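Local coordinates for beta-N-acetylhexosaminidase (Thermotoga neapolitana, PDB 5BZA), which probably hydrolyses terminal non-reducing N-acetyl-D-hexosamine residues from N-acetyl-beta-D-hexosaminides, as a thermostable glycoside hydrolase of family 3, at residues 365-368 with 369-372; 371-374 with 375-379; 451-454 with 455-459. All coordinates share one frame; numbering follows the deposited sequence.

Contact 1. Residues 365-368 with 369-372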
loop_
_atom_site.group_PDB
_atom_site.type_symbol
_atom_site.label_atom_id
_atom_site.label_comp_id
_atom_site.label_asym_id
_atom_site.label_seq_id
_atom_site.Cartn_x
_atom_site.Cartn_y
_atom_site.Cartn_z
ATOM N N ASP B 365 -2.519 13.826 10.986
ATOM C CA ASP B 365 -1.173 13.381 10.645
ATOM C C ASP B 365 -0.596 14.270 9.550
ATOM O O ASP B 365 0.620 14.562 9.552
ATOM C CB ASP B 365 -1.119 11.902 10.230
ATOM C CG ASP B 365 -1.776 10.959 11.240
ATOM O OD1 ASP B 365 -1.514 11.093 12.464
ATOM O OD2 ASP B 365 -2.421 9.975 10.794
ATOM N N ASP B 366 -1.473 14.758 8.662
ATOM C CA ASP B 366 -1.050 15.703 7.620
ATOM C C ASP B 366 -0.394 16.962 8.230
ATOM O O ASP B 366 0.706 17.423 7.804
ATOM C CB ASP B 366 -2.246 16.119 6.738
ATOM C CG ASP B 366 -2.848 14.960 5.925
ATOM O OD1 ASP B 366 -2.302 13.847 5.915
ATOM O OD2 ASP B 366 -3.868 15.182 5.232
ATOM N N TYR B 367 -1.062 17.490 9.256
ATOM C CA TYR B 367 -0.582 18.676 9.970
ATOM C C TYR B 367 0.782 18.385 10.530
ATOM O O TYR B 367 1.687 19.203 10.410
ATOM C CB TYR B 367 -1.527 19.099 11.104
ATOM C CG TYR B 367 -2.926 19.404 10.648
ATOM C CD1 TYR B 367 -3.163 19.862 9.361
ATOM C CD2 TYR B 367 -4.006 19.308 11.527
ATOM C CE1 TYR B 367 -4.440 20.160 8.930
ATOM C CE2 TYR B 367 -5.303 19.617 11.106
ATOM C CZ TYR B 367 -5.513 20.035 9.803
ATOM O OH TYR B 367 -6.782 20.347 9.363
ATOM N N ASP B 368 0.905 17.237 11.183
ATOM C CA ASP B 368 2.211 16.806 11.698
ATOM C C ASP B 368 3.296 16.787 10.629
ATOM O O ASP B 368 4.462 17.053 10.912
ATOM C CB ASP B 368 2.130 15.393 12.298
ATOM C CG ASP B 368 1.434 15.361 13.636
ATOM O OD1 ASP B 368 1.186 16.440 14.191
ATOM O OD2 ASP B 368 1.141 14.255 14.140
ATOM N N LEU B 369 2.921 16.492 9.391
ATOM C CA LEU B 369 3.932 16.352 8.350
ATOM C C LEU B 369 4.343 17.687 7.700
ATOM O O LEU B 369 5.408 17.779 7.077
ATOM C CB LEU B 369 3.437 15.348 7.301
ATOM C CG LEU B 369 3.798 13.918 7.760
ATOM C CD1 LEU B 369 3.182 12.830 6.887
ATOM C CD2 LEU B 369 5.334 13.738 7.862
ATOM N N ILE B 370 3.520 18.723 7.859
ATOM C CA ILE B 370 3.834 20.043 7.264
ATOM C C ILE B 370 5.263 20.604 7.547
ATOM O O ILE B 370 5.908 21.189 6.646
ATOM C CB ILE B 370 2.748 21.108 7.713
ATOM C CG1 ILE B 370 1.383 20.723 7.131
ATOM C CG2 ILE B 370 3.151 22.548 7.311
ATOM C CD1 ILE B 370 0.213 21.746 7.415
ATOM N N PRO B 371 5.742 20.506 8.796
ATOM C CA PRO B 371 7.108 20.992 9.077
ATOM C C PRO B 371 8.214 20.289 8.261
ATOM O O PRO B 371 9.107 20.968 7.732
ATOM C CB PRO B 371 7.285 20.706 10.574
ATOM C CG PRO B 371 5.874 20.750 11.094
ATOM C CD PRO B 371 5.042 20.115 10.033
ATOM N N GLU B 372 8.162 18.963 8.175
ATOM C CA GLU B 372 9.141 18.205 7.389
ATOM C C GLU B 372 9.188 18.766 5.968
ATOM O O GLU B 372 10.261 19.132 5.467
ATOM C CB GLU B 372 8.790 16.706 7.387
ATOM C CG GLU B 372 9.736 15.804 6.583
ATOM C CD GLU B 372 9.184 14.383 6.388
ATOM O OE1 GLU B 372 8.991 13.667 7.406
ATOM O OE2 GLU B 372 8.897 14.000 5.215
#

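Contact 2. Residues 371-374 with 375-379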
loop_
_atom_site.group_PDB
_atom_site.type_symbol
_atom_site.label_atom_id
_atom_site.label_comp_id
_atom_site.label_asym_id
_atom_site.label_seq_id
_atom_site.Cartn_x
_atom_site.Cartn_y
_atom_site.Cartn_z
ATOM N N PRO B 371 5.742 20.506 8.796
ATOM C CA PRO B 371 7.108 20.992 9.077
ATOM C C PRO B 371 8.214 20.289 8.261
ATOM O O PRO B 371 9.107 20.968 7.732
ATOM C CB PRO B 371 7.285 20.706 10.574
ATOM C CG PRO B 371 5.874 20.750 11.094
ATOM C CD PRO B 371 5.042 20.115 10.033
ATOM N N GLU B 372 8.162 18.963 8.175
ATOM C CA GLU B 372 9.141 18.205 7.389
ATOM C C GLU B 372 9.188 18.766 5.968
ATOM O O GLU B 372 10.261 19.132 5.467
ATOM C CB GLU B 372 8.790 16.706 7.387
ATOM C CG GLU B 372 9.736 15.804 6.583
ATOM C CD GLU B 372 9.184 14.383 6.388
ATOM O OE1 GLU B 372 8.991 13.667 7.406
ATOM O OE2 GLU B 372 8.897 14.000 5.215
ATOM N N VAL B 373 8.020 18.922 5.359
ATOM C CA VAL B 373 7.946 19.361 3.966
ATOM C C VAL B 373 8.461 20.794 3.802
ATOM O O VAL B 373 9.182 21.144 2.847
ATOM C CB VAL B 373 6.501 19.289 3.452
ATOM C CG1 VAL B 373 6.454 19.652 1.966
ATOM C CG2 VAL B 373 5.901 17.904 3.708
ATOM N N ALA B 374 8.084 21.636 4.748
ATOM C CA ALA B 374 8.468 23.038 4.671
ATOM C C ALA B 374 9.976 23.130 4.747
ATOM O O ALA B 374 10.587 23.918 4.022
ATOM C CB ALA B 374 7.807 23.856 5.769
ATOM N N LYS B 375 10.573 22.319 5.619
ATOM C CA LYS B 375 12.033 22.317 5.756
ATOM C C LYS B 375 12.841 22.009 4.483
ATOM O O LYS B 375 13.993 22.486 4.376
ATOM C CB LYS B 375 12.436 21.340 6.859
ATOM C CG LYS B 375 12.204 21.933 8.241
ATOM C CD LYS B 375 12.359 20.915 9.343
ATOM C CE LYS B 375 12.143 21.577 10.693
ATOM N NZ LYS B 375 11.850 20.581 11.775
ATOM N N ARG B 376 12.284 21.277 3.509
ATOM C CA ARG B 376 12.975 21.053 2.203
ATOM C C ARG B 376 13.151 22.321 1.371
ATOM O O ARG B 376 14.055 22.431 0.533
ATOM C CB ARG B 376 12.206 20.041 1.348
ATOM C CG ARG B 376 12.014 18.701 2.001
ATOM C CD ARG B 376 11.516 17.656 1.000
ATOM N NE ARG B 376 12.454 17.398 -0.098
ATOM C CZ ARG B 376 13.383 16.434 -0.100
ATOM N NH1 ARG B 376 13.507 15.601 0.931
ATOM N NH2 ARG B 376 14.167 16.293 -1.153
ATOM N N PHE B 377 12.273 23.295 1.630
ATOM C CA PHE B 377 12.109 24.481 0.780
ATOM C C PHE B 377 12.506 25.788 1.470
ATOM O O PHE B 377 12.881 26.763 0.813
ATOM C CB PHE B 377 10.650 24.579 0.318
ATOM C CG PHE B 377 10.208 23.443 -0.564
ATOM C CD1 PHE B 377 10.443 23.468 -1.943
ATOM C CD2 PHE B 377 9.545 22.355 -0.022
ATOM C CE1 PHE B 377 10.024 22.404 -2.761
ATOM C CE2 PHE B 377 9.138 21.295 -0.842
ATOM C CZ PHE B 377 9.378 21.326 -2.210
ATOM N N PHE B 378 12.391 25.824 2.793
ATOM C CA PHE B 378 12.607 27.073 3.523
ATOM C C PHE B 378 13.442 26.855 4.742
ATOM O O PHE B 378 13.294 25.837 5.406
ATOM C CB PHE B 378 11.226 27.738 3.946
ATOM C CG PHE B 378 10.352 28.079 2.779
ATOM C CD1 PHE B 378 10.538 29.260 2.104
ATOM C CD2 PHE B 378 9.436 27.171 2.284
ATOM C CE1 PHE B 378 9.799 29.559 0.999
ATOM C CE2 PHE B 378 8.702 27.455 1.157
ATOM C CZ PHE B 378 8.884 28.651 0.516
ATOM N N LYS B 379 14.285 27.837 5.074
ATOM C CA LYS B 379 14.874 27.826 6.411
ATOM C C LYS B 379 13.729 28.066 7.407
ATOM O O LYS B 379 12.864 28.942 7.221
ATOM C CB LYS B 379 15.956 28.894 6.571
ATOM C CG LYS B 379 16.819 29.081 5.373
ATOM C CD LYS B 379 17.927 30.087 5.660
ATOM C CE LYS B 379 17.521 31.403 5.044
ATOM N NZ LYS B 379 18.493 32.491 5.290
#

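Contact 3. Residues 451-454 with 455-459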
loop_
_atom_site.group_PDB
_atom_site.type_symbol
_atom_site.label_atom_id
_atom_site.label_comp_id
_atom_site.label_asym_id
_atom_site.label_seq_id
_atom_site.Cartn_x
_atom_site.Cartn_y
_atom_site.Cartn_z
ATOM N N LYS B 451 -3.114 17.418 2.306
ATOM C CA LYS B 451 -2.117 16.379 2.008
ATOM C C LYS B 451 -0.696 16.882 1.786
ATOM O O LYS B 451 -0.475 17.947 1.167
ATOM C CB LYS B 451 -2.500 15.562 0.770
ATOM C CG LYS B 451 -3.704 14.733 0.936
ATOM C CD LYS B 451 -3.697 13.986 2.247
ATOM C CE LYS B 451 -4.833 13.027 2.241
ATOM N NZ LYS B 451 -5.146 12.449 3.563
ATOM N N PRO B 452 0.283 16.097 2.284
ATOM C CA PRO B 452 1.706 16.405 2.099
ATOM C C PRO B 452 2.035 16.735 0.667
ATOM O O PRO B 452 2.688 17.750 0.434
ATOM C CB PRO B 452 2.413 15.111 2.545
ATOM C CG PRO B 452 1.534 14.567 3.620
ATOM C CD PRO B 452 0.075 14.962 3.207
ATOM N N ILE B 453 1.553 15.953 -0.293
ATOM C CA ILE B 453 1.916 16.251 -1.657
ATOM C C ILE B 453 1.415 17.645 -2.053
ATOM O O ILE B 453 2.105 18.351 -2.794
ATOM C CB ILE B 453 1.385 15.187 -2.669
ATOM C CG1 ILE B 453 1.841 15.545 -4.089
ATOM C CG2 ILE B 453 -0.146 15.082 -2.646
ATOM C CD1 ILE B 453 3.352 15.668 -4.253
ATOM N N SER B 454 0.252 18.055 -1.521
ATOM C CA SER B 454 -0.333 19.381 -1.825
ATOM C C SER B 454 0.436 20.564 -1.213
ATOM O O SER B 454 0.640 21.603 -1.842
ATOM C CB SER B 454 -1.788 19.436 -1.343
ATOM O OG SER B 454 -2.627 18.767 -2.239
ATOM N N VAL B 455 0.788 20.406 0.054
ATOM C CA VAL B 455 1.643 21.359 0.736
ATOM C C VAL B 455 2.995 21.504 0.005
ATOM O O VAL B 455 3.433 22.610 -0.318
ATOM C CB VAL B 455 1.831 20.905 2.176
ATOM C CG1 VAL B 455 2.780 21.824 2.927
ATOM C CG2 VAL B 455 0.478 20.827 2.840
ATOM N N TYR B 456 3.598 20.357 -0.320
ATOM C CA TYR B 456 4.848 20.277 -1.095
ATOM C C TYR B 456 4.680 21.080 -2.377
ATOM O O TYR B 456 5.495 21.967 -2.706
ATOM C CB TYR B 456 5.158 18.796 -1.381
ATOM C CG TYR B 456 6.294 18.462 -2.319
ATOM C CD1 TYR B 456 6.139 18.544 -3.703
ATOM C CD2 TYR B 456 7.504 17.989 -1.817
ATOM C CE1 TYR B 456 7.180 18.200 -4.568
ATOM C CE2 TYR B 456 8.554 17.628 -2.667
ATOM C CZ TYR B 456 8.383 17.726 -4.042
ATOM O OH TYR B 456 9.413 17.368 -4.873
ATOM N N LYS B 457 3.575 20.835 -3.074
ATOM C CA LYS B 457 3.357 21.545 -4.325
ATOM C C LYS B 457 3.121 23.045 -4.094
ATOM O O LYS B 457 3.511 23.875 -4.925
ATOM C CB LYS B 457 2.178 20.947 -5.091
ATOM C CG LYS B 457 2.520 19.643 -5.777
ATOM C CD LYS B 457 3.652 19.848 -6.795
ATOM C CE LYS B 457 4.237 18.533 -7.288
ATOM N NZ LYS B 457 5.223 18.743 -8.378
ATOM N N SER B 458 2.528 23.401 -2.953
ATOM C CA SER B 458 2.271 24.821 -2.676
ATOM C C SER B 458 3.614 25.530 -2.442
ATOM O O SER B 458 3.806 26.657 -2.931
ATOM C CB SER B 458 1.290 24.993 -1.504
ATOM O OG SER B 458 1.909 24.971 -0.228
ATOM N N PHE B 459 4.562 24.862 -1.770
ATOM C CA PHE B 459 5.881 25.471 -1.589
ATOM C C PHE B 459 6.569 25.622 -2.943
ATOM O O PHE B 459 7.202 26.659 -3.231
ATOM C CB PHE B 459 6.747 24.670 -0.612
ATOM C CG PHE B 459 6.181 24.606 0.770
ATOM C CD1 PHE B 459 5.504 25.699 1.309
ATOM C CD2 PHE B 459 6.295 23.461 1.529
ATOM C CE1 PHE B 459 4.967 25.645 2.567
ATOM C CE2 PHE B 459 5.765 23.398 2.808
ATOM C CZ PHE B 459 5.101 24.493 3.331
#

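Contact 1. Residues 365-368 with 369-372
Y367 and I370, three residues apart on one face of a helix, meet through the aromatic CD1 of the tyrosine and the terminal methyl of the isoleucine, 4.3 Å from Y367 CD1 to I370 CD1. The methyl approaches the ring obliquely. It gets there because I370 CG1 stands opposite the carbonyl carbon, next to the backbone N (chi1 -65°), and the chain runs on extended, laying CG1 3.4 Å from D366 O and pointing CD1 back to the tyrosine. A tyrosine and a branched aliphatic suit this buried face: Y367 also rests on V351 and P352 and I370 on V351, so the pair seats helix 364-377 on strand 347-352 of the mixed sheet in the C-terminal domain. L369 is turned to another side, its CG 3.7 Å from D365 O and its side chain meeting P452 of helix 452-463. Just beyond lies the kink of this helix: P371 has no N-H to give, E372 N also lacks a bond to the turn before, and P371 CD lies 3.2 Å from D368 O and 3.5 Å from Y367 O. The turn before the proline is loosely bonded too: I370 N reaches Y367 O at 3.2 Å with the donor well above the carbonyl plane, while its bond to D366 O and both bonds of L369 N, to D365 O and D366 O, are weak. D366 and D368 direct their acids elsewhere, where an acceptor suits: D366 OD2 to T450 OG1, D368 OD1 into a salt bridge with R385 on strand 380-386.

Contact 2. Residues 371-374 with 375-379
A374 and F378 are joined by a backbone bond, F378 N to A374 O at 2.9 Å, with the donor almost in line with the carbonyl. The same oxygen takes a second bond from F377 N at 3.0 Å, coming from above the carbonyl plane, so A374 O is gripped twice. One turn earlier K375 N binds P371 O, the straightest of the set at 160°, and R376 N binds V373 O from above its carbonyl plane. P371 is thus a good acceptor although it can donate nothing itself.

F377 also sets a ring edge against a carbonyl oxygen: V373 O lies in the ring plane, 3.1 Å from F377 CD2. With CG opposite the carbonyl carbon, chi1 -64° turns the ring back so that its edge meets the preceding turn.

The apolar contact is F377 CE2 with V373 CG1, at 4.2 Å. A374, whose small methyl suits a buried place, lets L349 and F459 come close. F377 is edge-to-face with Y456, and F378 with both F401 and F459.

Among the charged side chains, K375 passes its aliphatic part along P371 O, with CG 3.3 Å from that oxygen; an exposed residue, it also rests on V380. R376 bends at chi3 and pairs with D15 in a salt bridge, and E372 OE2 bonds to Y43 OH.

The whole is the last, weakly bonded turn of the amphipathic helix 364-377, before strand 380-386, its aromatic face packed on helix 452-463, with V373 and R376 also meeting helix 42-54 of the family 3 N-terminal region.

Contact 3. Residues 451-454 with 455-459
V455 N donates to K451 O at 3.0 Å, nearly straight at 166°, and S454 N gives the same oxygen a weak bond. K451 holds the N-cap position, its NZ reaching G67 O of the second subunit, and P452, which needs no donor there, starts the first turn. V455 CG2 lies 3.5 Å from K451 O. Y456 N bonds P452 O in the same end-on manner, and the ring of Y456, its CG trans to the backbone N (chi1 172°), crosses the side chain of I453 obliquely, CD1 to CD1 at 4.0 Å. I453 CG1, also anti to its N (chi1 -178°), brings that CD1 to the ring; an apolar branched chain suits the buried place, while the tyrosine hydroxyl bonds D47. K457 N pairs with I453 O at 2.9 Å, and its CG lies against the same oxygen; its bent chain carries NZ to D47, E330 and Q460. S458 N binds S454 O, and S458 OG turns back to V455 O at 2.8 Å, in the carbonyl plane on a lone pair, while F459 N takes the same acceptor. An alanine in place of S458 would probably leave V455 O without its side-chain donor, held by backbone N-H groups alone. V455 O lies on one face of the F459 ring, toward its rim. V455 O, Y456 OH and K457 NZ are thus satisfied, and K457, shared between two carboxylates, probably stays protonated.

How the contacts relate
From the N terminus, contacts 1 and 2 follow one another along helix 364-377 and share P371 and E372, so contact 2 begins where contact 1 ends; neither closes a long loop or encloses the other. Contact 3 comes later, after the chain has added strands 380-386, 399-404, 425-429 and 443-446, and opens helix 452-463. The two helices then lie side by side: D366 and L369 of contact 1 meet K451 and P452 of contact 3, and V373, A374, F377 and F378 of contact 2 pack on Y456 and F459. Together they join one side of the mixed sheet to helices 42-54 and 323-331, and contact 3 alone touches the second subunit.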